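Period circadian protein homolog 2 (Mus musculus, PDB 3GDI) probably acts as a transcriptional regulator of the mammalian circadian clock, using tandem PAS domains for protein-protein interactions. Local coordinates at residues A[103-108]-A[190-195]; A[149-154]-A[184-189]. All coordinates share one frame; numbering follows the deposited sequence.

Contact 1: residues A[103-108]-A[190-195]; sequences SFFCRV and YLPQDL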
loop_
_atom_site.group_PDB
_atom_site.type_symbol
_atom_site.label_atom_id
_atom_site.label_comp_id
_atom_site.label_asym_id
_atom_site.label_seq_id
_atom_site.Cartn_x
_atom_site.Cartn_y
_atom_site.Cartn_z
ATOM N N SER A 103 5.920 13.053 0.688
ATOM C CA SER A 103 6.465 13.131 2.040
ATOM C C SER A 103 5.872 12.026 2.901
ATOM O O SER A 103 4.728 11.623 2.701
ATOM C CB SER A 103 6.143 14.485 2.676
ATOM O OG SER A 103 6.886 15.521 2.066
ATOM N N PHE A 104 6.652 11.540 3.860
ATOM C CA PHE A 104 6.198 10.485 4.759
ATOM C C PHE A 104 6.457 10.948 6.190
ATOM O O PHE A 104 7.077 11.993 6.399
ATOM C CB PHE A 104 6.949 9.178 4.455
ATOM C CG PHE A 104 8.437 9.269 4.655
ATOM C CD1 PHE A 104 9.030 8.762 5.807
ATOM C CD2 PHE A 104 9.244 9.901 3.714
ATOM C CE1 PHE A 104 10.401 8.887 6.020
ATOM C CE2 PHE A 104 10.619 10.030 3.922
ATOM C CZ PHE A 104 11.194 9.521 5.082
ATOM N N PHE A 105 5.986 10.182 7.169
ATOM C CA PHE A 105 6.178 10.542 8.573
ATOM C C PHE A 105 7.016 9.547 9.368
ATOM O O PHE A 105 6.946 8.341 9.155
ATOM C CB PHE A 105 4.826 10.702 9.266
ATOM C CG PHE A 105 3.944 11.732 8.639
ATOM C CD1 PHE A 105 3.311 11.480 7.429
ATOM C CD2 PHE A 105 3.743 12.958 9.257
ATOM C CE1 PHE A 105 2.488 12.432 6.843
ATOM C CE2 PHE A 105 2.925 13.916 8.680
ATOM C CZ PHE A 105 2.294 13.651 7.469
ATOM N N CYS A 106 7.792 10.075 10.305
ATOM C CA CYS A 106 8.652 9.265 11.164
ATOM C C CYS A 106 8.760 9.873 12.552
ATOM O O CYS A 106 8.724 11.096 12.712
ATOM C CB CYS A 106 10.057 9.155 10.570
ATOM S SG CYS A 106 10.377 7.655 9.617
ATOM N N ARG A 107 8.873 9.010 13.558
ATOM C CA ARG A 107 9.026 9.461 14.936
ATOM C C ARG A 107 10.526 9.418 15.209
ATOM O O ARG A 107 11.169 8.387 15.018
ATOM C CB ARG A 107 8.262 8.534 15.882
ATOM C CG ARG A 107 6.803 8.950 16.087
ATOM C CD ARG A 107 5.870 7.769 16.349
ATOM N NE ARG A 107 5.680 6.977 15.135
ATOM C CZ ARG A 107 4.618 6.215 14.875
ATOM N NH1 ARG A 107 3.618 6.125 15.743
ATOM N NH2 ARG A 107 4.555 5.543 13.734
ATOM N N VAL A 108 11.083 10.548 15.627
ATOM C CA VAL A 108 12.518 10.643 15.888
ATOM C C VAL A 108 12.832 10.877 17.361
ATOM O O VAL A 108 12.072 11.530 18.069
ATOM C CB VAL A 108 13.144 11.787 15.053
ATOM C CG1 VAL A 108 14.665 11.765 15.178
ATOM C CG2 VAL A 108 12.721 11.648 13.596
ATOM N N TYR A 190 -1.930 9.258 14.908
ATOM C CA TYR A 190 -1.266 8.131 14.267
ATOM C C TYR A 190 -0.525 8.597 13.034
ATOM O O TYR A 190 -0.895 9.598 12.428
ATOM C CB TYR A 190 -2.268 7.078 13.788
ATOM C CG TYR A 190 -3.109 6.417 14.841
ATOM C CD1 TYR A 190 -4.461 6.737 14.979
ATOM C CD2 TYR A 190 -2.578 5.423 15.658
ATOM C CE1 TYR A 190 -5.265 6.073 15.900
ATOM C CE2 TYR A 190 -3.370 4.752 16.587
ATOM C CZ TYR A 190 -4.709 5.077 16.701
ATOM O OH TYR A 190 -5.501 4.390 17.598
ATOM N N LEU A 191 0.522 7.866 12.662
ATOM C CA LEU A 191 1.253 8.162 11.435
ATOM C C LEU A 191 0.621 7.204 10.406
ATOM O O LEU A 191 0.167 6.110 10.763
ATOM C CB LEU A 191 2.741 7.892 11.615
ATOM C CG LEU A 191 3.421 8.775 12.674
ATOM C CD1 LEU A 191 4.947 8.600 12.574
ATOM C CD2 LEU A 191 3.043 10.247 12.460
ATOM N N PRO A 192 0.572 7.597 9.126
ATOM C CA PRO A 192 -0.039 6.718 8.120
ATOM C C PRO A 192 0.221 5.225 8.265
ATOM O O PRO A 192 -0.699 4.423 8.151
ATOM C CB PRO A 192 0.496 7.274 6.810
ATOM C CG PRO A 192 0.605 8.754 7.107
ATOM C CD PRO A 192 1.242 8.742 8.482
ATOM N N GLN A 193 1.465 4.855 8.543
ATOM C CA GLN A 193 1.842 3.456 8.659
ATOM C C GLN A 193 1.245 2.699 9.829
ATOM O O GLN A 193 1.285 1.464 9.841
ATOM C CB GLN A 193 3.368 3.316 8.701
ATOM C CG GLN A 193 4.064 4.060 9.830
ATOM C CD GLN A 193 4.539 5.462 9.425
ATOM O OE1 GLN A 193 5.471 5.999 10.018
ATOM N NE2 GLN A 193 3.901 6.052 8.416
ATOM N N ASP A 194 0.706 3.419 10.813
ATOM C CA ASP A 194 0.111 2.758 11.967
ATOM C C ASP A 194 -1.268 2.207 11.639
ATOM O O ASP A 194 -1.707 1.228 12.235
ATOM C CB ASP A 194 -0.034 3.717 13.144
ATOM C CG ASP A 194 1.277 4.328 13.566
ATOM O OD1 ASP A 194 2.324 3.660 13.424
ATOM O OD2 ASP A 194 1.252 5.479 14.061
ATOM N N LEU A 195 -1.934 2.846 10.682
ATOM C CA LEU A 195 -3.285 2.475 10.267
ATOM C C LEU A 195 -3.385 1.680 8.968
ATOM O O LEU A 195 -4.361 0.970 8.760
ATOM C CB LEU A 195 -4.145 3.739 10.145
ATOM C CG LEU A 195 -4.450 4.397 11.487
ATOM C CD1 LEU A 195 -5.028 5.795 11.323
ATOM C CD2 LEU A 195 -5.419 3.487 12.215
#

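Contact 2: residues A[149-154]-A[184-189]; sequences ERVHSG and AVPLLG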
loop_
_atom_site.group_PDB
_atom_site.type_symbol
_atom_site.label_atom_id
_atom_site.label_comp_id
_atom_site.label_asym_id
_atom_site.label_seq_id
_atom_site.Cartn_x
_atom_site.Cartn_y
_atom_site.Cartn_z
ATOM N N GLU A 149 10.116 18.346 9.393
ATOM C CA GLU A 149 9.362 19.318 10.169
ATOM C C GLU A 149 8.585 18.647 11.292
ATOM O O GLU A 149 7.826 17.704 11.059
ATOM C CB GLU A 149 8.391 20.074 9.270
ATOM C CG GLU A 149 7.448 20.983 10.026
ATOM C CD GLU A 149 6.519 21.734 9.099
ATOM O OE1 GLU A 149 5.649 22.478 9.601
ATOM O OE2 GLU A 149 6.663 21.581 7.866
ATOM N N ARG A 150 8.783 19.135 12.509
ATOM C CA ARG A 150 8.100 18.593 13.675
ATOM C C ARG A 150 6.604 18.857 13.499
ATOM O O ARG A 150 6.209 19.957 13.115
ATOM C CB ARG A 150 8.622 19.280 14.939
ATOM C CG ARG A 150 8.579 18.432 16.191
ATOM C CD ARG A 150 7.380 18.725 17.054
ATOM N NE ARG A 150 7.352 17.826 18.204
ATOM C CZ ARG A 150 6.409 17.824 19.145
ATOM N NH1 ARG A 150 5.397 18.685 19.088
ATOM N NH2 ARG A 150 6.472 16.949 20.141
ATOM N N VAL A 151 5.785 17.843 13.770
ATOM C CA VAL A 151 4.336 17.948 13.635
ATOM C C VAL A 151 3.640 18.208 14.969
ATOM O O VAL A 151 3.971 17.597 15.989
ATOM C CB VAL A 151 3.750 16.664 13.010
ATOM C CG1 VAL A 151 2.235 16.741 12.978
ATOM C CG2 VAL A 151 4.286 16.483 11.601
ATOM N N HIS A 152 2.666 19.115 14.947
ATOM C CA HIS A 152 1.913 19.471 16.149
ATOM C C HIS A 152 0.442 19.085 16.107
ATOM O O HIS A 152 -0.221 19.196 15.075
ATOM C CB HIS A 152 2.020 20.976 16.424
ATOM C CG HIS A 152 3.387 21.407 16.838
ATOM N ND1 HIS A 152 4.337 21.834 15.934
ATOM C CD2 HIS A 152 3.994 21.396 18.048
ATOM C CE1 HIS A 152 5.471 22.066 16.571
ATOM N NE2 HIS A 152 5.290 21.806 17.855
ATOM N N SER A 153 -0.058 18.633 17.250
ATOM C CA SER A 153 -1.448 18.253 17.376
ATOM C C SER A 153 -2.310 19.429 16.943
ATOM O O SER A 153 -2.160 20.533 17.462
ATOM C CB SER A 153 -1.755 17.906 18.822
ATOM O OG SER A 153 -3.150 17.842 19.020
ATOM N N GLY A 154 -3.208 19.200 15.992
ATOM C CA GLY A 154 -4.067 20.276 15.524
ATOM C C GLY A 154 -5.065 20.780 16.555
ATOM O O GLY A 154 -5.856 21.675 16.264
ATOM N N ALA A 184 -4.607 13.905 8.289
ATOM C CA ALA A 184 -5.066 13.046 9.374
ATOM C C ALA A 184 -4.072 12.905 10.522
ATOM O O ALA A 184 -4.478 12.786 11.683
ATOM C CB ALA A 184 -5.412 11.661 8.828
ATOM N N VAL A 185 -2.777 12.911 10.216
ATOM C CA VAL A 185 -1.784 12.752 11.270
ATOM C C VAL A 185 -2.003 13.746 12.410
ATOM O O VAL A 185 -2.093 13.358 13.572
ATOM C CB VAL A 185 -0.349 12.887 10.723
ATOM C CG1 VAL A 185 0.638 12.730 11.855
ATOM C CG2 VAL A 185 -0.084 11.819 9.661
ATOM N N PRO A 186 -2.105 15.043 12.093
ATOM C CA PRO A 186 -2.318 16.032 13.155
ATOM C C PRO A 186 -3.678 15.913 13.858
ATOM O O PRO A 186 -3.839 16.366 14.992
ATOM C CB PRO A 186 -2.174 17.369 12.417
ATOM C CG PRO A 186 -1.253 17.036 11.302
ATOM C CD PRO A 186 -1.779 15.711 10.824
ATOM N N LEU A 187 -4.662 15.312 13.203
ATOM C CA LEU A 187 -5.976 15.199 13.834
ATOM C C LEU A 187 -6.217 13.867 14.543
ATOM O O LEU A 187 -7.173 13.735 15.302
ATOM C CB LEU A 187 -7.079 15.441 12.794
ATOM C CG LEU A 187 -7.133 16.831 12.144
ATOM C CD1 LEU A 187 -8.060 16.801 10.954
ATOM C CD2 LEU A 187 -7.594 17.862 13.154
ATOM N N LEU A 188 -5.344 12.885 14.315
ATOM C CA LEU A 188 -5.519 11.574 14.933
ATOM C C LEU A 188 -4.408 11.126 15.865
ATOM O O LEU A 188 -4.657 10.395 16.815
ATOM C CB LEU A 188 -5.711 10.510 13.852
ATOM C CG LEU A 188 -6.951 10.645 12.971
ATOM C CD1 LEU A 188 -6.997 9.453 12.048
ATOM C CD2 LEU A 188 -8.218 10.725 13.823
ATOM N N GLY A 189 -3.183 11.554 15.602
ATOM C CA GLY A 189 -2.081 11.135 16.451
ATOM C C GLY A 189 -1.313 9.961 15.857
ATOM O O GLY A 189 -0.174 9.691 16.253
#

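Contact 1: residues A[103-108]-A[190-195]
Over one face of the Arg107 guanidinium sits the branched end of Leu191, with CG 3.5 Å above the plane over its centre and CD1 the nearest atom, toward NE, while the Asp194 carboxylate lies at the edge with CG in plane. The contact bridges the two PAS domains of the tandem: Arg107 belongs to strand 104-108, an edge strand of the N-terminal five-stranded antiparallel sheet with PAS order 2-1-5-4-3, and residues 190-195 form a loop leading into a short, weakly bonded helical turn of the second domain. The salt bridge is end-on and bidentate. Arg107 NH2 reaches the syn lone pair of Asp194 OD1 at 2.9 Å, nearly straight at 169°, whereas NH1 meets OD2 at 3.0 Å with a more bent angle of 137°. The uneven grip fits the two planes, which stand 50° apart. Asp69 forms a second salt bridge to Arg107 NH2, and two carboxylates would be expected to stabilise the cation, although Arg237 brings a like charge close to NH1.

The Phe105 ring is met obliquely: Pro192 CD approaches its CD1 to 3.6 Å, and Leu191 CD2 lies 3.7 Å from Phe105 CB. Leu191 serves both neighbours, CD1 lying mainly on the guanidinium and CD2 against Phe105. Its backbone N also donates to Asp194 OD2 at 2.9 Å, from the carboxylate face opposite to that approached by Arg107 NH1.

Contact 2: residues A[149-154]-A[184-189]
Val151 and Pro186 meet at about a right angle, the valine CG1 methyl lying 3.9 Å from CG of the proline ring. The torsion that brings this methyl to the contact sets CG1 anti to the backbone N (chi1 175°). Val185 adds a looser apolar neighbour, its CG1 4.5 Å from Val151 CG1. On the polar side, Gly154 N donates to Pro186 O at 3.1 Å. The N-H...O angle is nearly straight (168°), but the donor stands above the carbonyl plane, 39° out of it. Pro186 CB also packs 3.8 Å from His152 O.

One shell out, Phe105 of strand 104-108 touches both Val151 and Val185. Ser153, whose CB points away from the helix, is anchored through OG to the backbone O of Glu275 and to N of Tyr155, whose OH in turn bonds to Leu187 O. Ala184, Leu187 and Leu188 of the helix also pack on Phe167 of strand 166-171.

Here the chain leaving strand 142-150, the central strand, last in sequence, of the first PAS sheet, runs across a helix of the second PAS domain. One backbone hydrogen bond beside a modest apolar patch, 186 Å² buried in all, implies that the linker is fixed to the helix through both main-chain polarity and side-chain packing, with no charged pair across the contact.

From the N terminus, the chain first reaches the edge strand 104-108, where contact 1 opens, then passes strand 121-131, and contact 2 opens at the end of strand 142-150. Strands 166-171 and 177-180 of the second PAS sheet follow, and helix 184-188 closes the shorter loop, with 29 intervening residues. Residues 190-195 come directly afterwards and close the longer loop, so contact 2 is nested inside contact 1. Their centres are 10 Å apart, and the side chain of Val185 joins them: its CG2 lies 3.7 Å from Phe105 CZ. Two successive helices of the second domain are thereby tied to the first sheet and its outgoing linker.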